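Local coordinates for protein insulinase family protease (Yersinia pestis, PDB 3GO9) that is of unknown function but is predicted to be a peptidase of the insulinase (M16) family, most members of which are zinc-dependent enzymes that cleave peptides, at residues L299-K304 and N358-A363; S292-E297 and T370-Q375. One frame throughout, in Å; residues are numbered along the deposited sequence. Where two conformers were deposited one is given.

Interaction 1: residues L299-K304 and N358-A363; sequences LFWHIK and NGLSQA. With ZN (zinc ion), chain D.
H302, which packs against L360, holds a zinc ion through NE2, with the metal 2.0 Å from that nitrogen. The ion sits almost evenly between the ring carbons on either side of NE2, 3.0 Å from H302 CD2 and 3.1 Å from H302 CE1. E351 of helix 341-358 is a second protein ligand, and a water oxygen lies 2.0 Å from the zinc; the angle at zinc between this oxygen and H302 NE2 is about 110°. The ion therefore ties helix 283-309 to helix 341-358. H302 carries its ring out from the helix with CG anti to the backbone N (chi1 177°), and the ND1 side of the imidazole comes near L360, whose CD2 is 4.3 Å from H302 ND1. The other branch of L360 serves the neighbouring indole: CD1 lies 4.2 Å from W301 CZ3. One leucine thus divides its two methyls between the rings of successive helical residues, one to each, both at a slant. L360 belongs to the short link between two helices of the part of the chain related to the inactive domain of M16 peptidases. G359, with positive phi, ends helix 341-358, and S361 is the N-cap of helix 362-377. The S361 OG cap and the bond from S361 N to E364 OE1 fit a capping box, while N428 accepts from L360 N and so holds the turn to helix 424-435. L360 also touches L431 of helix 424-435 and L368 of helix 362-377; both W301 and H302 also touch E364.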
loop_
_atom_site.group_PDB
_atom_site.type_symbol
_atom_site.label_atom_id
_atom_site.label_comp_id
_atom_site.label_asym_id
_atom_site.label_seq_id
_atom_site.Cartn_x
_atom_site.Cartn_y
_atom_site.Cartn_z
ATOM N N LEU A 299 21.595 -6.288 -1.923
ATOM C CA LEU A 299 22.352 -5.109 -2.234
ATOM C C LEU A 299 22.200 -4.136 -1.093
ATOM O O LEU A 299 23.199 -3.542 -0.658
ATOM C CB LEU A 299 21.939 -4.542 -3.571
ATOM C CG LEU A 299 21.206 -3.252 -3.822
ATOM C CD1 LEU A 299 21.488 -2.152 -2.845
ATOM C CD2 LEU A 299 21.622 -2.842 -5.203
ATOM N N PHE A 300 20.993 -4.007 -0.549
ATOM C CA PHE A 300 20.830 -3.028 0.509
ATOM C C PHE A 300 21.549 -3.474 1.754
ATOM O O PHE A 300 22.248 -2.701 2.444
ATOM C CB PHE A 300 19.389 -2.742 0.837
ATOM C CG PHE A 300 19.260 -1.602 1.766
ATOM C CD1 PHE A 300 19.705 -0.332 1.371
ATOM C CD2 PHE A 300 18.785 -1.785 3.044
ATOM C CE1 PHE A 300 19.626 0.725 2.218
ATOM C CE2 PHE A 300 18.693 -0.687 3.905
ATOM C CZ PHE A 300 19.101 0.564 3.466
ATOM N N TRP A 301 21.413 -4.756 2.021
ATOM C CA TRP A 301 22.085 -5.405 3.105
ATOM C C TRP A 301 23.622 -5.207 3.052
ATOM O O TRP A 301 24.237 -4.847 4.049
ATOM C CB TRP A 301 21.717 -6.874 3.021
ATOM C CG TRP A 301 22.468 -7.748 3.844
ATOM C CD1 TRP A 301 22.366 -7.892 5.188
ATOM C CD2 TRP A 301 23.453 -8.705 3.401
ATOM N NE1 TRP A 301 23.232 -8.865 5.617
ATOM C CE2 TRP A 301 23.908 -9.381 4.542
ATOM C CE3 TRP A 301 23.986 -9.053 2.144
ATOM C CZ2 TRP A 301 24.890 -10.373 4.483
ATOM C CZ3 TRP A 301 24.954 -10.037 2.088
ATOM C CH2 TRP A 301 25.398 -10.688 3.255
ATOM N N HIS A 302 24.189 -5.407 1.873
ATOM C CA HIS A 302 25.639 -5.308 1.678
ATOM C C HIS A 302 26.114 -3.880 1.901
ATOM O O HIS A 302 27.127 -3.670 2.578
ATOM C CB HIS A 302 25.991 -5.675 0.274
ATOM C CG HIS A 302 27.435 -5.532 -0.031
ATOM N ND1 HIS A 302 28.342 -6.507 0.288
ATOM C CD2 HIS A 302 28.131 -4.545 -0.645
ATOM C CE1 HIS A 302 29.553 -6.108 -0.074
ATOM N NE2 HIS A 302 29.454 -4.917 -0.633
ATOM N N ILE A 303 25.410 -2.924 1.306
ATOM C CA ILE A 303 25.781 -1.495 1.454
ATOM C C ILE A 303 25.659 -1.098 2.921
ATOM O O ILE A 303 26.554 -0.431 3.457
ATOM C CB ILE A 303 25.012 -0.541 0.528
ATOM C CG1 ILE A 303 25.228 -0.885 -0.958
ATOM C CG2 ILE A 303 25.425 0.939 0.792
ATOM C CD1 ILE A 303 24.274 -0.158 -1.869
ATOM N N LYS A 304 24.599 -1.526 3.604
ATOM C CA LYS A 304 24.462 -1.208 5.011
ATOM C C LYS A 304 25.608 -1.734 5.820
ATOM O O LYS A 304 26.085 -1.031 6.715
ATOM C CB LYS A 304 23.178 -1.808 5.588
ATOM C CG LYS A 304 21.935 -1.078 5.208
ATOM C CD LYS A 304 20.878 -1.236 6.318
ATOM C CE LYS A 304 20.643 -2.702 6.751
ATOM N NZ LYS A 304 21.526 -3.106 7.907
ATOM N N ASN A 358 30.731 -7.713 -9.981
ATOM C CA ASN A 358 31.208 -8.896 -9.282
ATOM C C ASN A 358 30.259 -9.555 -8.305
ATOM O O ASN A 358 30.477 -10.720 -7.911
ATOM C CB ASN A 358 32.498 -8.515 -8.565
ATOM C CG ASN A 358 33.589 -8.100 -9.547
ATOM O OD1 ASN A 358 34.280 -7.089 -9.360
ATOM N ND2 ASN A 358 33.735 -8.885 -10.608
ATOM N N GLY A 359 29.217 -8.849 -7.890
ATOM C CA GLY A 359 28.251 -9.384 -6.988
ATOM C C GLY A 359 28.759 -9.665 -5.607
ATOM O O GLY A 359 29.779 -9.096 -5.155
ATOM N N LEU A 360 28.049 -10.552 -4.957
ATOM C CA LEU A 360 28.360 -11.007 -3.622
ATOM C C LEU A 360 29.495 -12.014 -3.706
ATOM O O LEU A 360 29.647 -12.728 -4.697
ATOM C CB LEU A 360 27.133 -11.659 -3.010
ATOM C CG LEU A 360 25.922 -10.799 -2.697
ATOM C CD1 LEU A 360 25.007 -11.597 -1.769
ATOM C CD2 LEU A 360 26.336 -9.479 -2.055
ATOM N N SER A 361 30.273 -12.080 -2.637
ATOM C CA SER A 361 31.181 -13.213 -2.435
ATOM C C SER A 361 30.403 -14.450 -2.002
ATOM O O SER A 361 29.257 -14.366 -1.545
ATOM C CB SER A 361 32.216 -12.894 -1.346
ATOM O OG SER A 361 31.596 -12.818 -0.101
ATOM N N GLN A 362 31.038 -15.605 -2.091
ATOM C CA GLN A 362 30.386 -16.817 -1.647
ATOM C C GLN A 362 30.078 -16.740 -0.176
ATOM O O GLN A 362 29.048 -17.211 0.273
ATOM C CB GLN A 362 31.284 -18.034 -1.911
ATOM C CG GLN A 362 30.613 -19.375 -1.551
ATOM C CD GLN A 362 29.501 -19.728 -2.505
ATOM O OE1 GLN A 362 29.708 -19.802 -3.724
ATOM N NE2 GLN A 362 28.300 -19.929 -1.960
ATOM N N ALA A 363 30.999 -16.167 0.610
ATOM C CA ALA A 363 30.772 -16.077 2.050
ATOM C C ALA A 363 29.592 -15.162 2.376
ATOM O O ALA A 363 28.780 -15.464 3.260
ATOM C CB ALA A 363 32.043 -15.575 2.767
HETATM ZN ZN ZN D . 30.875 -3.627 -1.291
HETATM O O HOH W 1 31.512 -4.174 -3.092
#

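Interaction 2: residues S292-E297 and T370-Q375; sequences SDLARE and TQKNDQ
K372 reaches across to E297 and forms a salt bridge, with NZ 2.7 Å from E297 OE1. This oxygen receives the ammonium group on its syn lone pair, the side facing its partner oxygen, and a weaker bond joins K372 NZ to E297 OE2 at 3.0 Å. The lysine is therefore straddled by both carboxylate oxygens. Q375, one helical turn further on, supplies a third acceptor: its OE1 is 2.7 Å from K372 NZ, with the donor tilted 21° from the carbonyl plane. E297 meets K372 head-on with an extended chain, whereas K372 is bent at chi2 and chi3, which curls its methylenes back alongside L294. There L294 CD1 lies 3.9 Å from both K372 CG and K372 CD, leucine and lysine running side by side but pointing oppositely. The contact joins two helices of the region related to the M16 inactive domain, and neither segment holds a zinc ligand. Helices 283-309 and 362-377 stand well apart here, their local axes approaching to 13.1 Å at an angle of 119°, so long side chains bridge the space between them. R415 and L419 of helix 408-421 also pack on K372. Although the lysine is buried, the carboxylate and amide oxygens around its ammonium group probably keep it protonated, and E297 ionised, with D293 adding a more distant negative charge.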
loop_
_atom_site.group_PDB
_atom_site.type_symbol
_atom_site.label_atom_id
_atom_site.label_comp_id
_atom_site.label_asym_id
_atom_site.label_seq_id
_atom_site.Cartn_x
_atom_site.Cartn_y
_atom_site.Cartn_z
ATOM N N SER A 292 14.342 -11.569 -7.808
ATOM C CA SER A 292 14.511 -10.122 -7.999
ATOM C C SER A 292 14.487 -9.405 -6.653
ATOM O O SER A 292 15.379 -8.566 -6.365
ATOM C CB SER A 292 13.413 -9.598 -8.885
ATOM O OG SER A 292 13.654 -10.050 -10.192
ATOM N N ASP A 293 13.496 -9.722 -5.821
ATOM C CA ASP A 293 13.362 -9.145 -4.469
ATOM C C ASP A 293 14.613 -9.414 -3.628
ATOM O O ASP A 293 15.103 -8.532 -2.926
ATOM C CB ASP A 293 12.121 -9.765 -3.817
ATOM C CG ASP A 293 11.973 -9.472 -2.315
ATOM O OD1 ASP A 293 11.759 -8.321 -1.958
ATOM O OD2 ASP A 293 11.967 -10.444 -1.497
ATOM N N LEU A 294 15.125 -10.647 -3.690
ATOM C CA LEU A 294 16.265 -11.009 -2.854
ATOM C C LEU A 294 17.544 -10.271 -3.309
ATOM O O LEU A 294 18.373 -9.933 -2.448
ATOM C CB LEU A 294 16.456 -12.510 -2.761
ATOM C CG LEU A 294 17.581 -12.975 -1.838
ATOM C CD1 LEU A 294 17.382 -12.508 -0.413
ATOM C CD2 LEU A 294 17.695 -14.498 -1.908
ATOM N N ALA A 295 17.715 -10.091 -4.614
ATOM C CA ALA A 295 18.859 -9.307 -5.148
ATOM C C ALA A 295 18.796 -7.875 -4.586
ATOM O O ALA A 295 19.790 -7.342 -4.135
ATOM C CB ALA A 295 18.842 -9.281 -6.654
ATOM N N ARG A 296 17.609 -7.280 -4.600
ATOM C CA ARG A 296 17.417 -5.945 -4.035
ATOM C C ARG A 296 17.756 -5.926 -2.553
ATOM O O ARG A 296 18.456 -5.026 -2.073
ATOM C CB ARG A 296 15.983 -5.445 -4.294
ATOM C CG ARG A 296 15.720 -5.159 -5.753
ATOM C CD ARG A 296 14.338 -4.541 -6.011
ATOM N NE ARG A 296 13.219 -5.490 -5.902
ATOM C CZ ARG A 296 12.599 -6.044 -6.941
ATOM N NH1 ARG A 296 13.008 -5.817 -8.180
ATOM N NH2 ARG A 296 11.592 -6.886 -6.738
ATOM N N GLU A 297 17.296 -6.937 -1.826
ATOM C CA GLU A 297 17.546 -7.018 -0.427
ATOM C C GLU A 297 19.045 -7.216 -0.153
ATOM O O GLU A 297 19.628 -6.571 0.749
ATOM C CB GLU A 297 16.702 -8.134 0.178
ATOM C CG GLU A 297 16.772 -8.234 1.640
ATOM C CD GLU A 297 16.039 -9.420 2.172
ATOM O OE1 GLU A 297 16.338 -9.801 3.303
ATOM O OE2 GLU A 297 15.173 -9.976 1.478
ATOM N N THR A 370 21.737 -18.239 5.093
ATOM C CA THR A 370 21.470 -18.669 6.482
ATOM C C THR A 370 20.385 -17.775 7.129
ATOM O O THR A 370 19.453 -18.254 7.817
ATOM C CB THR A 370 22.804 -18.660 7.307
ATOM O OG1 THR A 370 23.693 -19.624 6.742
ATOM C CG2 THR A 370 22.588 -18.995 8.774
ATOM N N GLN A 371 20.507 -16.475 6.885
ATOM C CA GLN A 371 19.589 -15.496 7.420
ATOM C C GLN A 371 18.191 -15.684 6.826
ATOM O O GLN A 371 17.170 -15.672 7.528
ATOM C CB GLN A 371 20.136 -14.089 7.149
ATOM C CG GLN A 371 19.179 -12.885 7.352
ATOM C CD GLN A 371 19.850 -11.529 6.978
ATOM O OE1 GLN A 371 19.224 -10.654 6.345
ATOM N NE2 GLN A 371 21.127 -11.369 7.360
ATOM N N LYS A 372 18.114 -15.918 5.525
ATOM C CA LYS A 372 16.767 -16.050 4.923
ATOM C C LYS A 372 16.120 -17.363 5.342
ATOM O O LYS A 372 14.913 -17.452 5.532
ATOM C CB LYS A 372 16.865 -15.957 3.381
ATOM C CG LYS A 372 17.390 -14.629 2.813
ATOM C CD LYS A 372 16.784 -13.349 3.396
ATOM C CE LYS A 372 15.328 -13.219 3.111
ATOM N NZ LYS A 372 14.821 -11.951 3.706
ATOM N N ASN A 373 16.937 -18.391 5.504
ATOM C CA ASN A 373 16.457 -19.679 6.001
ATOM C C ASN A 373 15.981 -19.567 7.450
ATOM O O ASN A 373 14.957 -20.161 7.837
ATOM C CB ASN A 373 17.533 -20.782 5.841
ATOM C CG ASN A 373 17.442 -21.502 4.465
ATOM O OD1 ASN A 373 16.380 -22.037 4.091
ATOM N ND2 ASN A 373 18.546 -21.511 3.726
ATOM N N ASP A 374 16.689 -18.753 8.232
ATOM C CA ASP A 374 16.254 -18.485 9.609
ATOM C C ASP A 374 14.873 -17.831 9.643
ATOM O O ASP A 374 13.970 -18.277 10.344
ATOM C CB ASP A 374 17.263 -17.584 10.332
ATOM C CG ASP A 374 16.920 -17.415 11.821
ATOM O OD1 ASP A 374 16.837 -18.451 12.516
ATOM O OD2 ASP A 374 16.729 -16.269 12.266
ATOM N N GLN A 375 14.713 -16.788 8.851
ATOM C CA GLN A 375 13.435 -16.094 8.753
ATOM C C GLN A 375 12.307 -17.000 8.334
ATOM O O GLN A 375 11.239 -16.945 8.902
ATOM C CB GLN A 375 13.543 -14.944 7.800
ATOM C CG GLN A 375 14.630 -13.948 8.195
ATOM C CD GLN A 375 14.916 -12.953 7.086
ATOM O OE1 GLN A 375 14.140 -12.821 6.133
ATOM N NE2 GLN A 375 16.026 -12.236 7.213
#

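Both contacts set helix 283-309 against helix 362-377 or the turn before it; the centres of the two contacts are about 11 Å apart. They touch directly where W301 NE1 comes 3.7 Å from Q371 NE2, a packing approach. Interaction 1 lies at the N-terminal end of helix 362-377, interaction 2 further along it, and the first is nested within the chain loop that the second closes. Their chemistry differs: a zinc-bound histidine beside a leucine in one, a lysine-glutamate pair in the other. The zinc of H302 and E351, a different site from that of H72, D158 and I160, is 18.8 Å from K372 NZ and takes no direct part in interaction 2.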